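Local coordinates for flavin-dependent monooxygenase, oxygenase subunit HsaA (Mycobacterium tuberculosis, PDB 3AFF), which probably uses reduced flavin and dioxygen to hydroxylate the phenolic ring of a secosteroid, next to its hydroxyl, in cholesterol breakdown by the tubercle bacillus, at residues A[151-156]-A[193-198]; A[170-175]-A[204-209]; A[208-213]-A[372-377]. One frame throughout, in Å; residues are numbered along the deposited sequence.

Contact 1. Residues A[151-156]-A[193-198]; sequences TFVGGP and NTLVVK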
ATOM      1  N   THR A 151      37.427  41.201   1.455  1.00 19.07           N
ATOM      2  CA  THR A 151      36.683  40.071   0.954  1.00 18.83           C
ATOM      3  C   THR A 151      37.296  38.776   1.421  1.00 18.68           C
ATOM      4  O   THR A 151      38.518  38.678   1.591  1.00 17.10           O
ATOM      5  CB  THR A 151      36.601  40.076  -0.623  1.00 19.09           C
ATOM      6  OG1 THR A 151      35.512  39.267  -1.010  1.00 18.39           O
ATOM      7  CG2 THR A 151      37.952  39.565  -1.332  1.00 17.75           C
ATOM      8  N   PHE A 152      36.452  37.754   1.532  1.00 16.19           N
ATOM      9  CA  PHE A 152      36.937  36.349   1.542  1.00 15.71           C
ATOM     10  C   PHE A 152      36.925  35.741   0.150  1.00 15.33           C
ATOM     11  O   PHE A 152      36.020  35.985  -0.610  1.00 16.85           O
ATOM     12  CB  PHE A 152      36.033  35.455   2.399  1.00 14.93           C
ATOM     13  CG  PHE A 152      35.898  35.904   3.852  1.00 17.03           C
ATOM     14  CD1 PHE A 152      37.031  36.082   4.656  1.00 18.66           C
ATOM     15  CD2 PHE A 152      34.640  36.106   4.406  1.00 15.95           C
ATOM     16  CE1 PHE A 152      36.914  36.427   6.031  1.00 18.00           C
ATOM     17  CE2 PHE A 152      34.529  36.492   5.796  1.00 17.02           C
ATOM     18  CZ  PHE A 152      35.655  36.623   6.580  1.00 16.63           C
ATOM     19  N   VAL A 153      37.911  34.916  -0.173  1.00 16.96           N
ATOM     20  CA  VAL A 153      37.859  34.149  -1.427  1.00 16.68           C
ATOM     21  C   VAL A 153      38.262  32.756  -0.981  1.00 16.40           C
ATOM     22  O   VAL A 153      39.160  32.593  -0.142  1.00 16.99           O
ATOM     23  CB  VAL A 153      38.866  34.687  -2.562  1.00 17.27           C
ATOM     24  CG1 VAL A 153      38.339  35.958  -3.155  1.00 19.63           C
ATOM     25  CG2 VAL A 153      40.277  34.851  -2.014  1.00 15.41           C
ATOM     26  N   GLY A 154      37.585  31.759  -1.522  1.00 15.35           N
ATOM     27  CA  GLY A 154      37.869  30.405  -1.187  1.00 14.85           C
ATOM     28  C   GLY A 154      38.729  29.651  -2.191  1.00 15.17           C
ATOM     29  O   GLY A 154      38.681  29.925  -3.369  1.00 15.33           O
ATOM     30  N   GLY A 155      39.470  28.670  -1.689  1.00 15.60           N
ATOM     31  CA  GLY A 155      40.294  27.840  -2.514  1.00 15.76           C
ATOM     32  C   GLY A 155      41.253  27.021  -1.696  1.00 16.68           C
ATOM     33  O   GLY A 155      41.354  27.186  -0.463  1.00 16.12           O
ATOM     34  N   PRO A 156      41.989  26.116  -2.383  1.00 18.23           N
ATOM     35  CA  PRO A 156      42.958  25.281  -1.721  1.00 18.71           C
ATOM     36  C   PRO A 156      44.247  26.091  -1.497  1.00 19.72           C
ATOM     37  O   PRO A 156      44.463  27.062  -2.179  1.00 21.01           O
ATOM     38  CB  PRO A 156      43.213  24.152  -2.730  1.00 19.94           C
ATOM     39  CG  PRO A 156      42.862  24.769  -4.099  1.00 20.30           C
ATOM     40  CD  PRO A 156      41.901  25.896  -3.838  1.00 16.82           C
ATOM     41  N   ASN A 193      29.028  40.839  -8.134  1.00 20.99           N
ATOM     42  CA  ASN A 193      30.096  41.025  -9.127  1.00 22.25           C
ATOM     43  C   ASN A 193      31.344  40.132  -8.931  1.00 21.84           C
ATOM     44  O   ASN A 193      31.404  39.305  -8.013  1.00 21.92           O
ATOM     45  CB  ASN A 193      30.428  42.524  -9.308  1.00 22.70           C
ATOM     46  CG  ASN A 193      29.312  43.283 -10.018  1.00 23.77           C
ATOM     47  OD1 ASN A 193      28.806  44.280  -9.515  1.00 28.52           O
ATOM     48  ND2 ASN A 193      28.909  42.794 -11.167  1.00 20.51           N
ATOM     49  N   THR A 194      32.316  40.251  -9.837  1.00 22.48           N
ATOM     50  CA  THR A 194      33.465  39.361  -9.870  1.00 22.41           C
ATOM     51  C   THR A 194      34.771  39.941  -9.321  1.00 24.08           C
ATOM     52  O   THR A 194      35.096  41.113  -9.566  1.00 24.13           O
ATOM     53  CB  THR A 194      33.636  38.874 -11.289  1.00 23.27           C
ATOM     54  OG1 THR A 194      32.624  37.875 -11.482  1.00 23.24           O
ATOM     55  CG2 THR A 194      34.986  38.246 -11.486  1.00 20.22           C
ATOM     56  N   LEU A 195      35.537  39.128  -8.585  1.00 23.30           N
ATOM     57  CA  LEU A 195      36.709  39.667  -7.840  1.00 22.48           C
ATOM     58  C   LEU A 195      37.941  39.073  -8.483  1.00 21.91           C
ATOM     59  O   LEU A 195      38.120  37.847  -8.500  1.00 20.42           O
ATOM     60  CB  LEU A 195      36.669  39.287  -6.345  1.00 21.81           C
ATOM     61  CG  LEU A 195      35.342  39.381  -5.579  1.00 22.65           C
ATOM     62  CD1 LEU A 195      35.372  38.613  -4.236  1.00 21.31           C
ATOM     63  CD2 LEU A 195      34.955  40.855  -5.404  1.00 22.38           C
ATOM     64  N   VAL A 196      38.782  39.951  -9.015  1.00 22.55           N
ATOM     65  CA  VAL A 196      39.987  39.504  -9.745  1.00 23.69           C
ATOM     66  C   VAL A 196      41.213  39.757  -8.887  1.00 21.94           C
ATOM     67  O   VAL A 196      41.424  40.843  -8.452  1.00 20.87           O
ATOM     68  CB  VAL A 196      40.135  40.235 -11.130  1.00 24.07           C
ATOM     69  CG1 VAL A 196      41.319  39.662 -11.937  1.00 24.29           C
ATOM     70  CG2 VAL A 196      38.826  40.116 -11.940  1.00 27.53           C
ATOM     71  N   VAL A 197      42.002  38.718  -8.641  1.00 22.14           N
ATOM     72  CA  VAL A 197      43.065  38.765  -7.662  1.00 21.48           C
ATOM     73  C   VAL A 197      44.288  38.276  -8.432  1.00 22.39           C
ATOM     74  O   VAL A 197      44.250  37.203  -8.982  1.00 23.18           O
ATOM     75  CB  VAL A 197      42.736  37.808  -6.425  1.00 20.86           C
ATOM     76  CG1 VAL A 197      43.839  37.795  -5.437  1.00 20.31           C
ATOM     77  CG2 VAL A 197      41.385  38.219  -5.743  1.00 19.76           C
ATOM     78  N   LYS A 198      45.356  39.075  -8.465  1.00 23.86           N
ATOM     79  CA  LYS A 198      46.586  38.683  -9.199  1.00 25.70           C
ATOM     80  C   LYS A 198      47.808  38.849  -8.329  1.00 23.47           C
ATOM     81  O   LYS A 198      48.137  39.978  -7.920  1.00 24.95           O
ATOM     82  CB  LYS A 198      46.805  39.516 -10.473  1.00 25.74           C
ATOM     83  CG  LYS A 198      45.580  40.165 -11.029  1.00 30.44           C
ATOM     84  CD  LYS A 198      45.601  40.323 -12.605  1.00 31.76           C
ATOM     85  CE  LYS A 198      44.388  41.190 -13.093  1.00 34.48           C
ATOM     86  NZ  LYS A 198      44.082  42.460 -12.234  1.00 39.12           N
TER
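Thr151 OG1 is the polar atom of this contact: it shares a hydrogen bond with the hydroxyl of Ser117, lies 3.3 Å from the carbonyl oxygen O of Phe152, at best a weak alternative for the same proton, and meets the CD1 methyl of Leu195 at 3.3 Å. Thr151 and Leu195 reach toward each other tip to tip. With OG1 anti to the backbone N (chi1 -160°), the hydroxyl oxygen of Thr151 faces Leu195 CD1, and Thr151 CG2 rests 4.0 Å from the same Leu195 CD1. In Leu195, CD1 stands anti to CA (chi2 164°), which carries this methyl out toward Thr151 and Val153. Val153 adds the second apolar touch, its CG1 lying 4.1 Å from Leu195 CD1, with the two side chains set at a slant. The strands are not ladder partners; the CA atoms of Val153 and Leu195 are 8.5 Å apart. They face each other within the curled beta domain of the acyl-CoA dehydrogenase fold, where 150-159 pairs with 116-119, 124-129 and 162-172, while 193-198 pairs with 132-142 and 177-179. Ile178 also packs against the buried side chain of Leu195. The side chain of Leu195 comes within about 4 Å of those of Ser142 and Ser119, residues that probably bind FMN, and Val153 also touches Trp139 and Ile171.

Contact 2. Residues A[170-175]-A[204-209]; sequences LIPRSE and RHRFLS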
ATOM      1  N   LEU A 170      41.466  36.105   3.394  1.00 16.33           N
ATOM      2  CA  LEU A 170      40.909  37.465   3.657  1.00 15.15           C
ATOM      3  C   LEU A 170      41.771  38.541   3.012  1.00 16.01           C
ATOM      4  O   LEU A 170      42.956  38.609   3.293  1.00 17.75           O
ATOM      5  CB  LEU A 170      40.859  37.728   5.179  1.00 15.50           C
ATOM      6  CG  LEU A 170      40.400  39.103   5.681  1.00 17.23           C
ATOM      7  CD1 LEU A 170      38.910  39.420   5.249  1.00 16.16           C
ATOM      8  CD2 LEU A 170      40.547  39.036   7.142  1.00 14.94           C
ATOM      9  N   ILE A 171      41.222  39.390   2.163  1.00 16.45           N
ATOM     10  CA  ILE A 171      42.111  40.216   1.316  1.00 17.99           C
ATOM     11  C   ILE A 171      41.483  41.587   1.294  1.00 18.45           C
ATOM     12  O   ILE A 171      40.252  41.661   1.148  1.00 18.42           O
ATOM     13  CB  ILE A 171      42.187  39.667  -0.125  1.00 17.65           C
ATOM     14  CG1 ILE A 171      42.876  38.296  -0.140  1.00 17.20           C
ATOM     15  CG2 ILE A 171      42.969  40.576  -1.012  1.00 18.95           C
ATOM     16  CD1 ILE A 171      43.082  37.703  -1.565  1.00 17.87           C
ATOM     17  N   PRO A 172      42.298  42.659   1.447  1.00 18.20           N
ATOM     18  CA  PRO A 172      41.737  44.013   1.405  1.00 19.48           C
ATOM     19  C   PRO A 172      41.421  44.530  -0.008  1.00 20.28           C
ATOM     20  O   PRO A 172      42.043  44.112  -0.977  1.00 19.87           O
ATOM     21  CB  PRO A 172      42.821  44.881   2.068  1.00 18.59           C
ATOM     22  CG  PRO A 172      44.091  44.146   1.791  1.00 18.01           C
ATOM     23  CD  PRO A 172      43.748  42.666   1.762  1.00 18.83           C
ATOM     24  N   ARG A 173      40.469  45.459  -0.058  1.00 21.01           N
ATOM     25  CA  ARG A 173      39.945  46.053  -1.291  1.00 23.79           C
ATOM     26  C   ARG A 173      41.004  46.660  -2.261  1.00 24.11           C
ATOM     27  O   ARG A 173      40.867  46.552  -3.491  1.00 24.72           O
ATOM     28  CB  ARG A 173      38.813  47.022  -0.942  1.00 24.59           C
ATOM     29  CG  ARG A 173      38.167  47.732  -2.150  1.00 27.40           C
ATOM     30  CD  ARG A 173      37.037  46.954  -2.752  1.00 28.60           C
ATOM     31  NE  ARG A 173      37.045  47.157  -4.203  1.00 32.92           N
ATOM     32  CZ  ARG A 173      36.327  48.052  -4.870  1.00 37.95           C
ATOM     33  NH1 ARG A 173      35.418  48.858  -4.245  1.00 40.59           N
ATOM     34  NH2 ARG A 173      36.491  48.103  -6.186  1.00 33.64           N
ATOM     35  N   SER A 174      42.076  47.226  -1.701  1.00 24.89           N
ATOM     36  CA  SER A 174      43.208  47.718  -2.488  1.00 24.59           C
ATOM     37  C   SER A 174      43.921  46.639  -3.294  1.00 25.01           C
ATOM     38  O   SER A 174      44.612  46.957  -4.269  1.00 24.35           O
ATOM     39  CB  SER A 174      44.232  48.403  -1.570  1.00 25.08           C
ATOM     40  OG  SER A 174      44.744  47.499  -0.581  1.00 25.57           O
ATOM     41  N   GLU A 175      43.759  45.374  -2.897  1.00 24.87           N
ATOM     42  CA  GLU A 175      44.420  44.250  -3.569  1.00 24.65           C
ATOM     43  C   GLU A 175      43.622  43.422  -4.575  1.00 24.34           C
ATOM     44  O   GLU A 175      44.189  42.495  -5.157  1.00 23.77           O
ATOM     45  CB  GLU A 175      45.117  43.370  -2.538  1.00 25.48           C
ATOM     46  CG  GLU A 175      46.292  44.166  -1.957  1.00 29.77           C
ATOM     47  CD  GLU A 175      46.838  43.623  -0.694  1.00 35.31           C
ATOM     48  OE1 GLU A 175      46.391  42.581  -0.236  1.00 35.50           O
ATOM     49  OE2 GLU A 175      47.742  44.268  -0.124  1.00 41.66           O
ATOM     50  N   ARG A 204      49.788  34.362   6.755  1.00 19.56           N
ATOM     51  CA  ARG A 204      49.118  33.217   7.393  1.00 20.59           C
ATOM     52  C   ARG A 204      47.916  33.506   8.306  1.00 20.54           C
ATOM     53  O   ARG A 204      46.969  32.695   8.378  1.00 21.39           O
ATOM     54  CB  ARG A 204      50.133  32.272   8.068  1.00 20.40           C
ATOM     55  CG  ARG A 204      50.915  31.435   6.990  1.00 21.08           C
ATOM     56  CD  ARG A 204      51.615  30.271   7.554  1.00 24.28           C
ATOM     57  NE  ARG A 204      52.659  30.667   8.524  1.00 27.98           N
ATOM     58  CZ  ARG A 204      53.936  30.819   8.174  1.00 28.28           C
ATOM     59  NH1 ARG A 204      54.301  30.640   6.907  1.00 25.75           N
ATOM     60  NH2 ARG A 204      54.834  31.131   9.075  1.00 26.23           N
ATOM     61  N   HIS A 205      47.929  34.643   8.984  1.00 19.53           N
ATOM     62  CA  HIS A 205      46.871  34.969   9.891  1.00 19.14           C
ATOM     63  C   HIS A 205      45.636  35.407   9.108  1.00 19.88           C
ATOM     64  O   HIS A 205      44.559  35.560   9.705  1.00 19.31           O
ATOM     65  CB  HIS A 205      47.271  36.033  10.964  1.00 19.28           C
ATOM     66  CG  HIS A 205      47.668  37.354  10.380  1.00 18.03           C
ATOM     67  ND1 HIS A 205      48.923  37.587   9.855  1.00 19.16           N
ATOM     68  CD2 HIS A 205      46.961  38.483  10.174  1.00 15.02           C
ATOM     69  CE1 HIS A 205      48.979  38.809   9.370  1.00 16.07           C
ATOM     70  NE2 HIS A 205      47.799  39.371   9.540  1.00 18.56           N
ATOM     71  N   ARG A 206      45.785  35.596   7.780  1.00 18.32           N
ATOM     72  CA  ARG A 206      44.612  35.918   6.991  1.00 17.66           C
ATOM     73  C   ARG A 206      44.127  34.782   6.065  1.00 16.72           C
ATOM     74  O   ARG A 206      43.500  35.013   5.069  1.00 16.20           O
ATOM     75  CB  ARG A 206      44.788  37.249   6.267  1.00 16.33           C
ATOM     76  CG  ARG A 206      44.691  38.484   7.177  1.00 20.31           C
ATOM     77  CD  ARG A 206      44.364  39.766   6.419  1.00 19.54           C
ATOM     78  NE  ARG A 206      45.586  40.490   6.057  1.00 20.52           N
ATOM     79  CZ  ARG A 206      46.045  40.676   4.810  1.00 22.05           C
ATOM     80  NH1 ARG A 206      45.376  40.188   3.749  1.00 17.54           N
ATOM     81  NH2 ARG A 206      47.218  41.316   4.602  1.00 22.41           N
ATOM     82  N   PHE A 207      44.403  33.561   6.451  1.00 17.23           N
ATOM     83  CA  PHE A 207      43.783  32.399   5.868  1.00 17.89           C
ATOM     84  C   PHE A 207      43.171  31.625   7.013  1.00 17.96           C
ATOM     85  O   PHE A 207      43.864  31.427   8.004  1.00 18.41           O
ATOM     86  CB  PHE A 207      44.840  31.472   5.266  1.00 16.04           C
ATOM     87  CG  PHE A 207      44.324  30.094   4.874  1.00 16.22           C
ATOM     88  CD1 PHE A 207      43.547  29.930   3.699  1.00 17.29           C
ATOM     89  CD2 PHE A 207      44.694  28.956   5.584  1.00 15.40           C
ATOM     90  CE1 PHE A 207      43.074  28.674   3.285  1.00 14.81           C
ATOM     91  CE2 PHE A 207      44.221  27.678   5.186  1.00 17.45           C
ATOM     92  CZ  PHE A 207      43.439  27.547   4.013  1.00 18.29           C
ATOM     93  N   LEU A 208      41.954  31.076   6.825  1.00 16.51           N
ATOM     94  CA  LEU A 208      41.344  30.239   7.841  1.00 16.81           C
ATOM     95  C   LEU A 208      40.842  28.961   7.145  1.00 16.43           C
ATOM     96  O   LEU A 208      40.021  29.043   6.205  1.00 14.36           O
ATOM     97  CB  LEU A 208      40.171  30.969   8.541  1.00 17.71           C
ATOM     98  CG  LEU A 208      39.347  30.070   9.479  1.00 18.04           C
ATOM     99  CD1 LEU A 208      40.225  29.603  10.620  1.00 20.08           C
ATOM    100  CD2 LEU A 208      38.106  30.766  10.014  1.00 15.80           C
ATOM    101  N   SER A 209      41.358  27.818   7.606  1.00 15.86           N
ATOM    102  CA  SER A 209      41.052  26.502   7.059  1.00 17.40           C
ATOM    103  C   SER A 209      39.636  26.035   7.471  1.00 18.13           C
ATOM    104  O   SER A 209      39.172  26.311   8.594  1.00 18.42           O
ATOM    105  CB  SER A 209      42.105  25.564   7.622  1.00 17.07           C
ATOM    106  OG  SER A 209      41.911  24.219   7.239  1.00 23.15           O
TER
HETATM  107  O   HOH W   1      46.808  40.537   1.392  1.00 18.60           O
HETATM  108  O   HOH W   2      48.114  43.748   2.495  1.00 58.89           O
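Arg206 grips Leu170 twice, once through its backbone and once through its side chain, in the beta domain of the acyl-CoA dehydrogenase fold, where strand 162-172 pairs antiparallel with 207-209, Arg206 lying just before the latter. Leu170 N donates to Arg206 O at 2.9 Å in an almost straight bond (175° at the hydrogen). The carbonyl of the same leucine is taken by the side chain: Arg206 NH1 reaches Leu170 O at 2.9 Å, less straight at 155°, with the oxygen at the edge of the guanidinium and in its plane. Both backbone polar atoms of Leu170 are therefore satisfied by one residue. A bend at chi3 (-94°) turns the guanidinium alongside the strand, toward Leu170 O. Before the bend, the aliphatic part of the arginine crosses the leucine side chain at about a right angle, Arg206 CD lying 4.0 Å from Leu170 CD2. Farther along the strand, the ring of Pro172 meets the same group, its CD 3.6 Å from Arg206 NH1. The leucine side chain also packs on Ala103 and Val107 of helix 101-108, so the contact sits where that helix covers the sheet. The same helix supplies Glu106, which forms a salt bridge with Arg206 NE and also bonds His205; this second hold probably fixes the rotation of the guanidinium. Glu175, in the 3-10 turn that follows the strand, is presumably of opposite charge but does not touch the arginine directly. Two waters span the distance instead. The second receives a weak bond from Arg206 NH2 and donates to Glu175 OE2; the first accepts from Arg206 NH1 at 2.8 Å and donates to Glu175 OE1 at 2.6 Å.

Contact 3. Residues A[208-213]-A[372-377]; sequences LSYKAM and DPERAY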
ATOM      1  N   LEU A 208      41.954  31.076   6.825  1.00 16.51           N
ATOM      2  CA  LEU A 208      41.344  30.239   7.841  1.00 16.81           C
ATOM      3  C   LEU A 208      40.842  28.961   7.145  1.00 16.43           C
ATOM      4  O   LEU A 208      40.021  29.043   6.205  1.00 14.36           O
ATOM      5  CB  LEU A 208      40.171  30.969   8.541  1.00 17.71           C
ATOM      6  CG  LEU A 208      39.347  30.070   9.479  1.00 18.04           C
ATOM      7  CD1 LEU A 208      40.225  29.603  10.620  1.00 20.08           C
ATOM      8  CD2 LEU A 208      38.106  30.766  10.014  1.00 15.80           C
ATOM      9  N   SER A 209      41.358  27.818   7.606  1.00 15.86           N
ATOM     10  CA  SER A 209      41.052  26.502   7.059  1.00 17.40           C
ATOM     11  C   SER A 209      39.636  26.035   7.471  1.00 18.13           C
ATOM     12  O   SER A 209      39.172  26.311   8.594  1.00 18.42           O
ATOM     13  CB  SER A 209      42.105  25.564   7.622  1.00 17.07           C
ATOM     14  OG  SER A 209      41.911  24.219   7.239  1.00 23.15           O
ATOM     15  N   TYR A 210      38.971  25.340   6.566  1.00 19.61           N
ATOM     16  CA  TYR A 210      37.670  24.692   6.851  1.00 19.91           C
ATOM     17  C   TYR A 210      37.885  23.617   7.912  1.00 22.28           C
ATOM     18  O   TYR A 210      37.005  23.416   8.761  1.00 22.87           O
ATOM     19  CB  TYR A 210      37.123  24.056   5.584  1.00 19.43           C
ATOM     20  CG  TYR A 210      36.407  25.008   4.662  1.00 19.79           C
ATOM     21  CD1 TYR A 210      36.430  26.399   4.894  1.00 16.76           C
ATOM     22  CD2 TYR A 210      35.671  24.530   3.573  1.00 15.80           C
ATOM     23  CE1 TYR A 210      35.757  27.285   4.064  1.00 14.87           C
ATOM     24  CE2 TYR A 210      34.978  25.462   2.691  1.00 17.64           C
ATOM     25  CZ  TYR A 210      35.059  26.800   2.952  1.00 17.15           C
ATOM     26  OH  TYR A 210      34.425  27.717   2.168  1.00 23.26           O
ATOM     27  N   LYS A 211      39.078  22.983   7.931  1.00 21.77           N
ATOM     28  CA  LYS A 211      39.349  21.969   8.907  1.00 23.11           C
ATOM     29  C   LYS A 211      39.305  22.582  10.344  1.00 23.16           C
ATOM     30  O   LYS A 211      38.588  22.091  11.251  1.00 22.38           O
ATOM     31  CB  LYS A 211      40.660  21.299   8.574  1.00 22.35           C
ATOM     32  CG  LYS A 211      41.074  20.272   9.641  1.00 26.49           C
ATOM     33  CD  LYS A 211      42.525  19.785   9.518  1.00 29.12           C
ATOM     34  CE  LYS A 211      42.679  18.413  10.234  1.00 39.40           C
ATOM     35  NZ  LYS A 211      41.555  17.412   9.807  1.00 41.79           N
ATOM     36  N   ALA A 212      40.026  23.691  10.521  1.00 23.24           N
ATOM     37  CA  ALA A 212      40.101  24.419  11.768  1.00 23.55           C
ATOM     38  C   ALA A 212      38.762  24.932  12.267  1.00 23.99           C
ATOM     39  O   ALA A 212      38.455  24.859  13.464  1.00 24.95           O
ATOM     40  CB  ALA A 212      41.163  25.609  11.646  1.00 23.08           C
ATOM     41  N   MET A 213      37.967  25.500  11.375  1.00 24.67           N
ATOM     42  CA  MET A 213      36.617  25.917  11.721  1.00 26.35           C
ATOM     43  C   MET A 213      35.813  24.675  12.243  1.00 27.58           C
ATOM     44  O   MET A 213      35.241  24.676  13.374  1.00 28.49           O
ATOM     45  CB  MET A 213      36.046  26.577  10.464  1.00 27.25           C
ATOM     46  CG  MET A 213      34.678  27.170  10.481  1.00 27.63           C
ATOM     47  SD  MET A 213      34.729  28.552   9.280  1.00 27.00           S
ATOM     48  CE  MET A 213      35.235  27.598   7.788  1.00 23.02           C
ATOM     49  N   ASP A 372      25.943  25.169  -5.480  1.00 24.22           N
ATOM     50  CA  ASP A 372      26.916  25.322  -4.397  1.00 24.62           C
ATOM     51  C   ASP A 372      27.857  24.129  -4.420  1.00 22.83           C
ATOM     52  O   ASP A 372      27.399  23.017  -4.392  1.00 21.03           O
ATOM     53  CB  ASP A 372      26.272  25.466  -3.008  1.00 25.73           C
ATOM     54  CG  ASP A 372      27.317  25.893  -1.950  1.00 31.95           C
ATOM     55  OD1 ASP A 372      28.278  25.135  -1.783  1.00 33.01           O
ATOM     56  OD2 ASP A 372      27.263  27.023  -1.378  1.00 40.27           O
ATOM     57  N   PRO A 373      29.179  24.352  -4.505  1.00 22.52           N
ATOM     58  CA  PRO A 373      30.089  23.176  -4.426  1.00 21.65           C
ATOM     59  C   PRO A 373      30.066  22.335  -3.129  1.00 21.87           C
ATOM     60  O   PRO A 373      30.485  21.168  -3.105  1.00 22.07           O
ATOM     61  CB  PRO A 373      31.476  23.788  -4.683  1.00 21.18           C
ATOM     62  CG  PRO A 373      31.345  25.229  -4.373  1.00 22.72           C
ATOM     63  CD  PRO A 373      29.910  25.606  -4.748  1.00 23.23           C
ATOM     64  N   GLU A 374      29.596  22.904  -2.033  1.00 22.75           N
ATOM     65  CA  GLU A 374      29.570  22.156  -0.806  1.00 25.09           C
ATOM     66  C   GLU A 374      28.616  21.004  -0.862  1.00 26.31           C
ATOM     67  O   GLU A 374      28.722  20.083  -0.080  1.00 28.45           O
ATOM     68  CB  GLU A 374      29.157  23.034   0.342  1.00 26.00           C
ATOM     69  CG  GLU A 374      30.092  24.173   0.573  1.00 27.87           C
ATOM     70  CD  GLU A 374      29.986  24.731   2.028  1.00 30.66           C
ATOM     71  OE1 GLU A 374      28.952  24.447   2.750  1.00 27.86           O
ATOM     72  OE2 GLU A 374      30.956  25.455   2.387  1.00 24.45           O
ATOM     73  N   ARG A 375      27.673  21.024  -1.784  1.00 27.69           N
ATOM     74  CA  ARG A 375      26.858  19.832  -1.989  1.00 28.59           C
ATOM     75  C   ARG A 375      27.770  18.660  -2.372  1.00 27.88           C
ATOM     76  O   ARG A 375      27.443  17.521  -2.111  1.00 29.28           O
ATOM     77  CB  ARG A 375      25.809  20.054  -3.086  1.00 29.29           C
ATOM     78  CG  ARG A 375      24.810  21.113  -2.768  1.00 33.29           C
ATOM     79  CD  ARG A 375      23.949  21.424  -3.994  1.00 40.94           C
ATOM     80  NE  ARG A 375      23.165  20.251  -4.404  1.00 45.39           N
ATOM     81  CZ  ARG A 375      22.962  19.877  -5.674  1.00 49.58           C
ATOM     82  NH1 ARG A 375      23.481  20.579  -6.688  1.00 48.48           N
ATOM     83  NH2 ARG A 375      22.245  18.783  -5.938  1.00 50.66           N
ATOM     84  N   ALA A 376      28.924  18.918  -2.977  1.00 25.23           N
ATOM     85  CA  ALA A 376      29.782  17.803  -3.297  1.00 23.91           C
ATOM     86  C   ALA A 376      30.756  17.573  -2.153  1.00 22.82           C
ATOM     87  O   ALA A 376      31.068  16.445  -1.832  1.00 22.97           O
ATOM     88  CB  ALA A 376      30.502  18.054  -4.601  1.00 24.53           C
ATOM     89  N   TYR A 377      31.227  18.642  -1.506  1.00 22.58           N
ATOM     90  CA  TYR A 377      32.264  18.475  -0.463  1.00 22.47           C
ATOM     91  C   TYR A 377      31.854  17.477   0.613  1.00 21.90           C
ATOM     92  O   TYR A 377      32.645  16.738   1.149  1.00 22.84           O
ATOM     93  CB  TYR A 377      32.662  19.787   0.214  1.00 20.85           C
ATOM     94  CG  TYR A 377      33.213  20.868  -0.662  1.00 21.77           C
ATOM     95  CD1 TYR A 377      33.627  20.621  -2.005  1.00 17.57           C
ATOM     96  CD2 TYR A 377      33.379  22.151  -0.134  1.00 17.84           C
ATOM     97  CE1 TYR A 377      34.128  21.672  -2.795  1.00 17.02           C
ATOM     98  CE2 TYR A 377      33.859  23.168  -0.912  1.00 20.97           C
ATOM     99  CZ  TYR A 377      34.222  22.935  -2.228  1.00 17.95           C
ATOM    100  OH  TYR A 377      34.646  23.996  -2.933  1.00 20.13           O
TER
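Tyr210 and Glu374 both carry CG anti to their own carbonyl carbon (chi1 -82° and -61°), and these torsions send the phenol ring and the carboxylate toward one another. The glutamate is extended beyond CG, so that OE2 arrives 4.0 Å from Tyr210 CE2 and 4.1 Å from Tyr210 OH. The two side chains meet at a slant with ring and carboxylate planes 83° apart, a van der Waals approach of an oxygen to the outer end of the ring. Tyr377 comes in at the edge of the Tyr210 ring, its CE2 4.4 Å from Tyr210 CE2. One face of Tyr377 is met by the preceding turn, Pro373 O lying 3.4 Å above the ring plane toward the rim. Side-chain caps precede both helices: Ser209 OG, at the N-cap, accepts from Lys211 N, while Asp372 OD1 accepts from Glu374 N at 2.6 Å in an Asx turn. The contact joins the exit from the beta domain, where strand 207-209 runs into helix 210-214, to the C-terminal region after helix 354-370. Trp233, Phe166 and Met393 pack round Tyr210, and Phe380 of the second subunit rests on Tyr377, placing the contact near a subunit interface. The side chain of Tyr210 is also about 4 Å from that of Tyr120, which probably helps bind FMN. Buried as it is, the Glu374 carboxylate has Arg323 in a salt bridge at OE1 and Trp233 NE1 as donor to OE2, and these partners would be expected to favour its ionised form.

Overall arrangement
Contacts 1 and 2 belong to one sheet, their centres 10 Å apart, and meet where Thr151 O faces Ile171 N across the neighbouring strands 150-159 and 162-172. Contact 1 is buried and mostly apolar, joining strands from different parts of the sheet. Contact 2 is only partly buried and polar: it pairs real neighbours in the sheet and brings in waters and an acidic residue. Contact 3 shares Leu208 and Ser209 with contact 2 and takes the chain from strand 207-209 into the helical part. It is again buried, but there tyrosine rings meet a carboxylate that is held by a salt bridge, and a second subunit lies alongside.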